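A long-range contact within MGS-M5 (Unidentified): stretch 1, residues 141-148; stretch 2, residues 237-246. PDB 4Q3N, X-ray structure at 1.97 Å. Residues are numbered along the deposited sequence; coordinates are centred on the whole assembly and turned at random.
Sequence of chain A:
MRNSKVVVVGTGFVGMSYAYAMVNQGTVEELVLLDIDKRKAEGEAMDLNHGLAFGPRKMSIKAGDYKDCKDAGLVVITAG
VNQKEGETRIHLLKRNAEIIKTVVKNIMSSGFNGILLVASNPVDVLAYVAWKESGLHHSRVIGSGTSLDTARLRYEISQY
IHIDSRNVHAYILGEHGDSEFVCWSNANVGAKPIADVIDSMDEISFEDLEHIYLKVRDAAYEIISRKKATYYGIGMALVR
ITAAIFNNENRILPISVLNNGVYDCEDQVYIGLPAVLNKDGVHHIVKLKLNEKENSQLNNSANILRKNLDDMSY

Stretch 1, residues 141-148: VIGSGTSL
Stretch 2 (237-246) ALVRITAAIF

Stretch 1 changes form along its length: V141 to G143 is extended strand, S144 to S147 is a type II' beta turn, and S147 and L148 open a helix that continues beyond the stretch. Stretch 2 is helix throughout, with phi near -60° to -75° and its backbone amides bonded four residues back, as in I241 N to A237 O at 3.0 Å. The two run in opposite senses: I142, early in stretch 1, meets I241 and I245, whereas L148, at its end, meets A237. The CA atoms of S144 and L238 lie 6.8 Å apart, and those of L148 and A237 close to 5.7 Å, a separation that the small methyl of A237 permits.

The turn carries its shape in its glycine. G145 has phi/psi of 50/-133, and positive phi by itself favours glycine; T146 follows at -101/23 (chi1 p) in the N-cap position, though its side chain makes no capping bond. S147 N donates to S144 O at 3.1 Å, and S147 OG (chi1 p) donates to the same S144 O at 2.7 Å. With its polar need met inside the turn, S147 OG can sit against hydrocarbon, 3.7 Å from A237 CB and 3.8 Å from I241 CD1.

I241 is the chief bump of the helix, burying the largest area in the contact, and it fills the hollow lined by I142 CD1, S144 CA and S147 OG. With chi1 m and chi2 t, I241 CD1 reaches the turn, lying 4.0 Å from S144 CA, while I241 CG2 meets I142 CD1 at 3.8 Å. A beta-branched side chain suits this place because its two arms touch both strand and turn. I142, chi1 p and chi2 t, points toward the helix, and I142 CD1 also comes within 4.4 Å of I245 CD1; I245 (chi1 m, chi2 t) lies one helical turn beyond I241.

Beside I241, L238 leaves its helix sideways, but chi1 m and chi2 t bring its end nearer, so that L238 CD2 lies 3.8 Å from S144 CB. S144 turns its CA-to-CB bond toward the helix, and with chi1 p its hydroxyl lies farther from this methyl than CB does, so the methyl rests on CB. L148 (chi1 t, chi2 p) sets its CB 4.3 Å from A237 CB.

No hydrogen bond crosses between the stretches. The 269 Å² they bury is held by van der Waals fit and the exclusion of water. Like the S147 hydroxyl, T242 OG1 (chi1 m), out of reach of stretch 1, is satisfied within its own stretch, donating to L238 O at 2.7 Å.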

ATOM      1  N   VAL A 141       0.767  26.817 -10.785  1.00 24.38           N
ATOM      2  CA  VAL A 141       1.098  26.245 -12.119  1.00 24.90           C
ATOM      3  C   VAL A 141       2.525  25.754 -12.100  1.00 24.75           C
ATOM      4  O   VAL A 141       3.437  26.523 -11.796  1.00 27.04           O
ATOM      5  CB  VAL A 141       0.947  27.291 -13.269  1.00 25.39           C
ATOM      6  CG1 VAL A 141       1.381  26.670 -14.640  1.00 25.97           C
ATOM      7  CG2 VAL A 141      -0.481  27.799 -13.319  1.00 25.93           C
ATOM      8  N   ILE A 142       2.714  24.471 -12.376  1.00 23.14           N
ATOM      9  CA  ILE A 142       4.037  23.904 -12.364  1.00 23.30           C
ATOM     10  C   ILE A 142       4.251  23.022 -13.569  1.00 24.28           C
ATOM     11  O   ILE A 142       3.293  22.619 -14.268  1.00 25.33           O
ATOM     12  CB  ILE A 142       4.272  23.047 -11.050  1.00 25.78           C
ATOM     13  CG1 ILE A 142       3.217  21.948 -10.937  1.00 25.93           C
ATOM     14  CG2 ILE A 142       4.209  23.950  -9.843  1.00 24.18           C
ATOM     15  CD1 ILE A 142       3.449  20.977  -9.756  1.00 28.05           C
ATOM     16  N   GLY A 143       5.511  22.669 -13.797  1.00 24.58           N
ATOM     17  CA  GLY A 143       5.817  21.649 -14.798  1.00 24.87           C
ATOM     18  C   GLY A 143       6.572  20.490 -14.133  1.00 24.39           C
ATOM     19  O   GLY A 143       7.098  20.640 -13.046  1.00 23.31           O
ATOM     20  N   SER A 144       6.665  19.351 -14.812  1.00 23.15           N
ATOM     21  CA  SER A 144       7.354  18.212 -14.225  1.00 23.83           C
ATOM     22  C   SER A 144       8.890  18.418 -14.171  1.00 26.65           C
ATOM     23  O   SER A 144       9.580  17.709 -13.411  1.00 24.78           O
ATOM     24  CB  SER A 144       7.015  16.925 -14.978  1.00 24.34           C
ATOM     25  OG  SER A 144       7.234  17.042 -16.361  1.00 27.07           O
ATOM     26  N   GLY A 145       9.406  19.356 -14.964  1.00 26.96           N
ATOM     27  CA  GLY A 145      10.796  19.783 -14.832  1.00 26.32           C
ATOM     28  C   GLY A 145      11.786  18.629 -14.791  1.00 25.64           C
ATOM     29  O   GLY A 145      11.732  17.708 -15.608  1.00 24.03           O
ATOM     30  N   THR A 146      12.704  18.670 -13.842  1.00 24.52           N
ATOM     31  CA  THR A 146      13.784  17.679 -13.803  1.00 25.20           C
ATOM     32  C   THR A 146      13.494  16.587 -12.745  1.00 24.60           C
ATOM     33  O   THR A 146      14.403  15.920 -12.239  1.00 24.90           O
ATOM     34  CB  THR A 146      15.123  18.374 -13.495  1.00 26.80           C
ATOM     35  OG1 THR A 146      14.923  19.252 -12.388  1.00 26.05           O
ATOM     36  CG2 THR A 146      15.620  19.235 -14.724  1.00 25.53           C
ATOM     37  N   SER A 147      12.224  16.404 -12.392  1.00 23.05           N
ATOM     38  CA  SER A 147      11.899  15.349 -11.407  1.00 23.24           C
ATOM     39  C   SER A 147      12.324  13.967 -11.931  1.00 22.95           C
ATOM     40  O   SER A 147      12.925  13.182 -11.219  1.00 22.25           O
ATOM     41  CB  SER A 147      10.385  15.363 -11.093  1.00 26.65           C
ATOM     42  OG  SER A 147       9.652  15.248 -12.336  1.00 30.41           O
ATOM     43  N   LEU A 148      12.053  13.678 -13.204  1.00 20.92           N
ATOM     44  CA  LEU A 148      12.477  12.392 -13.788  1.00 22.93           C
ATOM     45  C   LEU A 148      13.997  12.318 -13.981  1.00 24.79           C
ATOM     46  O   LEU A 148      14.614  11.262 -13.763  1.00 24.86           O
ATOM     47  CB  LEU A 148      11.767  12.159 -15.142  1.00 24.94           C
ATOM     48  CG  LEU A 148      12.235  10.961 -15.992  1.00 25.64           C
ATOM     49  CD1 LEU A 148      12.010   9.576 -15.264  1.00 29.12           C
ATOM     50  CD2 LEU A 148      11.618  10.999 -17.381  1.00 27.34           C
ATOM     51  N   ALA A 237       6.994   9.788 -12.091  1.00 21.89           N
ATOM     52  CA  ALA A 237       7.361  11.113 -11.592  1.00 22.61           C
ATOM     53  C   ALA A 237       6.074  11.940 -11.412  1.00 22.79           C
ATOM     54  O   ALA A 237       5.903  12.613 -10.392  1.00 22.42           O
ATOM     55  CB  ALA A 237       8.332  11.847 -12.609  1.00 21.00           C
ATOM     56  N   LEU A 238       5.185  11.917 -12.426  1.00 20.80           N
ATOM     57  CA  LEU A 238       3.933  12.679 -12.330  1.00 21.37           C
ATOM     58  C   LEU A 238       3.046  12.168 -11.159  1.00 20.57           C
ATOM     59  O   LEU A 238       2.353  12.958 -10.478  1.00 20.91           O
ATOM     60  CB  LEU A 238       3.130  12.610 -13.636  1.00 21.14           C
ATOM     61  CG  LEU A 238       3.815  13.304 -14.837  1.00 22.65           C
ATOM     62  CD1 LEU A 238       3.163  12.949 -16.221  1.00 19.16           C
ATOM     63  CD2 LEU A 238       3.870  14.849 -14.601  1.00 22.92           C
ATOM     64  N   VAL A 239       3.037  10.855 -10.962  1.00 19.48           N
ATOM     65  CA  VAL A 239       2.310  10.312  -9.803  1.00 19.77           C
ATOM     66  C   VAL A 239       2.863  10.891  -8.511  1.00 21.49           C
ATOM     67  O   VAL A 239       2.112  11.318  -7.599  1.00 21.47           O
ATOM     68  CB  VAL A 239       2.382   8.777  -9.761  1.00 18.90           C
ATOM     69  CG1 VAL A 239       1.771   8.283  -8.387  1.00 16.39           C
ATOM     70  CG2 VAL A 239       1.606   8.242 -10.958  1.00 19.48           C
ATOM     71  N   ARG A 240       4.186  10.947  -8.423  1.00 22.31           N
ATOM     72  CA  ARG A 240       4.798  11.395  -7.173  1.00 22.83           C
ATOM     73  C   ARG A 240       4.485  12.837  -6.902  1.00 22.32           C
ATOM     74  O   ARG A 240       4.245  13.227  -5.743  1.00 24.97           O
ATOM     75  CB  ARG A 240       6.312  11.213  -7.204  1.00 23.44           C
ATOM     76  CG  ARG A 240       6.971  11.384  -5.813  1.00 24.12           C
ATOM     77  CD  ARG A 240       6.446  10.240  -4.823  1.00 28.38           C
ATOM     78  NE  ARG A 240       6.775  10.497  -3.421  1.00 31.42           N
ATOM     79  CZ  ARG A 240       6.146  11.354  -2.616  1.00 31.39           C
ATOM     80  NH1 ARG A 240       5.173  12.141  -3.073  1.00 29.10           N
ATOM     81  NH2 ARG A 240       6.527  11.456  -1.343  1.00 30.98           N
ATOM     82  N   ILE A 241       4.502  13.654  -7.958  1.00 21.37           N
ATOM     83  CA  ILE A 241       4.139  15.075  -7.813  1.00 20.97           C
ATOM     84  C   ILE A 241       2.685  15.181  -7.361  1.00 22.00           C
ATOM     85  O   ILE A 241       2.354  15.913  -6.432  1.00 20.13           O
ATOM     86  CB  ILE A 241       4.354  15.853  -9.125  1.00 19.83           C
ATOM     87  CG1 ILE A 241       5.875  15.925  -9.437  1.00 18.61           C
ATOM     88  CG2 ILE A 241       3.745  17.247  -9.027  1.00 18.82           C
ATOM     89  CD1 ILE A 241       6.214  16.238 -10.963  1.00 18.71           C
ATOM     90  N   THR A 242       1.827  14.396  -7.997  1.00 21.53           N
ATOM     91  CA  THR A 242       0.401  14.382  -7.656  1.00 20.71           C
ATOM     92  C   THR A 242       0.184  13.996  -6.178  1.00 20.60           C
ATOM     93  O   THR A 242      -0.655  14.573  -5.466  1.00 21.30           O
ATOM     94  CB  THR A 242      -0.347  13.401  -8.586  1.00 20.47           C
ATOM     95  OG1 THR A 242      -0.127  13.827  -9.960  1.00 20.54           O
ATOM     96  CG2 THR A 242      -1.852  13.404  -8.274  1.00 19.92           C
ATOM     97  N   ALA A 243       0.909  12.986  -5.736  1.00 21.14           N
ATOM     98  CA  ALA A 243       0.731  12.472  -4.355  1.00 20.01           C
ATOM     99  C   ALA A 243       1.184  13.499  -3.343  1.00 20.00           C
ATOM    100  O   ALA A 243       0.547  13.690  -2.307  1.00 22.94           O
ATOM    101  CB  ALA A 243       1.517  11.151  -4.176  1.00 20.15           C
ATOM    102  N   ALA A 244       2.258  14.229  -3.676  1.00 19.57           N
ATOM    103  CA  ALA A 244       2.723  15.289  -2.751  1.00 22.51           C
ATOM    104  C   ALA A 244       1.646  16.337  -2.548  1.00 21.80           C
ATOM    105  O   ALA A 244       1.458  16.877  -1.435  1.00 23.45           O
ATOM    106  CB  ALA A 244       3.990  15.946  -3.280  1.00 24.21           C
ATOM    107  N   ILE A 245       0.934  16.660  -3.633  1.00 21.24           N
ATOM    108  CA  ILE A 245      -0.158  17.647  -3.546  1.00 21.32           C
ATOM    109  C   ILE A 245      -1.417  17.076  -2.855  1.00 21.89           C
ATOM    110  O   ILE A 245      -1.914  17.634  -1.883  1.00 24.55           O
ATOM    111  CB  ILE A 245      -0.548  18.168  -4.964  1.00 19.90           C
ATOM    112  CG1 ILE A 245       0.648  18.904  -5.574  1.00 19.70           C
ATOM    113  CG2 ILE A 245      -1.867  19.039  -4.850  1.00 24.53           C
ATOM    114  CD1 ILE A 245       0.504  19.136  -7.135  1.00 21.97           C
ATOM    115  N   PHE A 246      -1.936  15.942  -3.318  1.00 20.25           N
ATOM    116  CA  PHE A 246      -3.187  15.458  -2.717  1.00 21.58           C
ATOM    117  C   PHE A 246      -2.996  14.947  -1.270  1.00 23.04           C
ATOM    118  O   PHE A 246      -3.918  14.970  -0.472  1.00 23.51           O
ATOM    119  CB  PHE A 246      -3.821  14.367  -3.584  1.00 23.93           C
ATOM    120  CG  PHE A 246      -4.526  14.953  -4.786  1.00 25.95           C
ATOM    121  CD1 PHE A 246      -3.814  15.256  -5.933  1.00 27.52           C
ATOM    122  CD2 PHE A 246      -5.855  15.315  -4.705  1.00 29.16           C
ATOM    123  CE1 PHE A 246      -4.475  15.877  -7.065  1.00 28.36           C
ATOM    124  CE2 PHE A 246      -6.530  15.921  -5.811  1.00 32.53           C
ATOM    125  CZ  PHE A 246      -5.833  16.210  -6.974  1.00 28.83           C
TER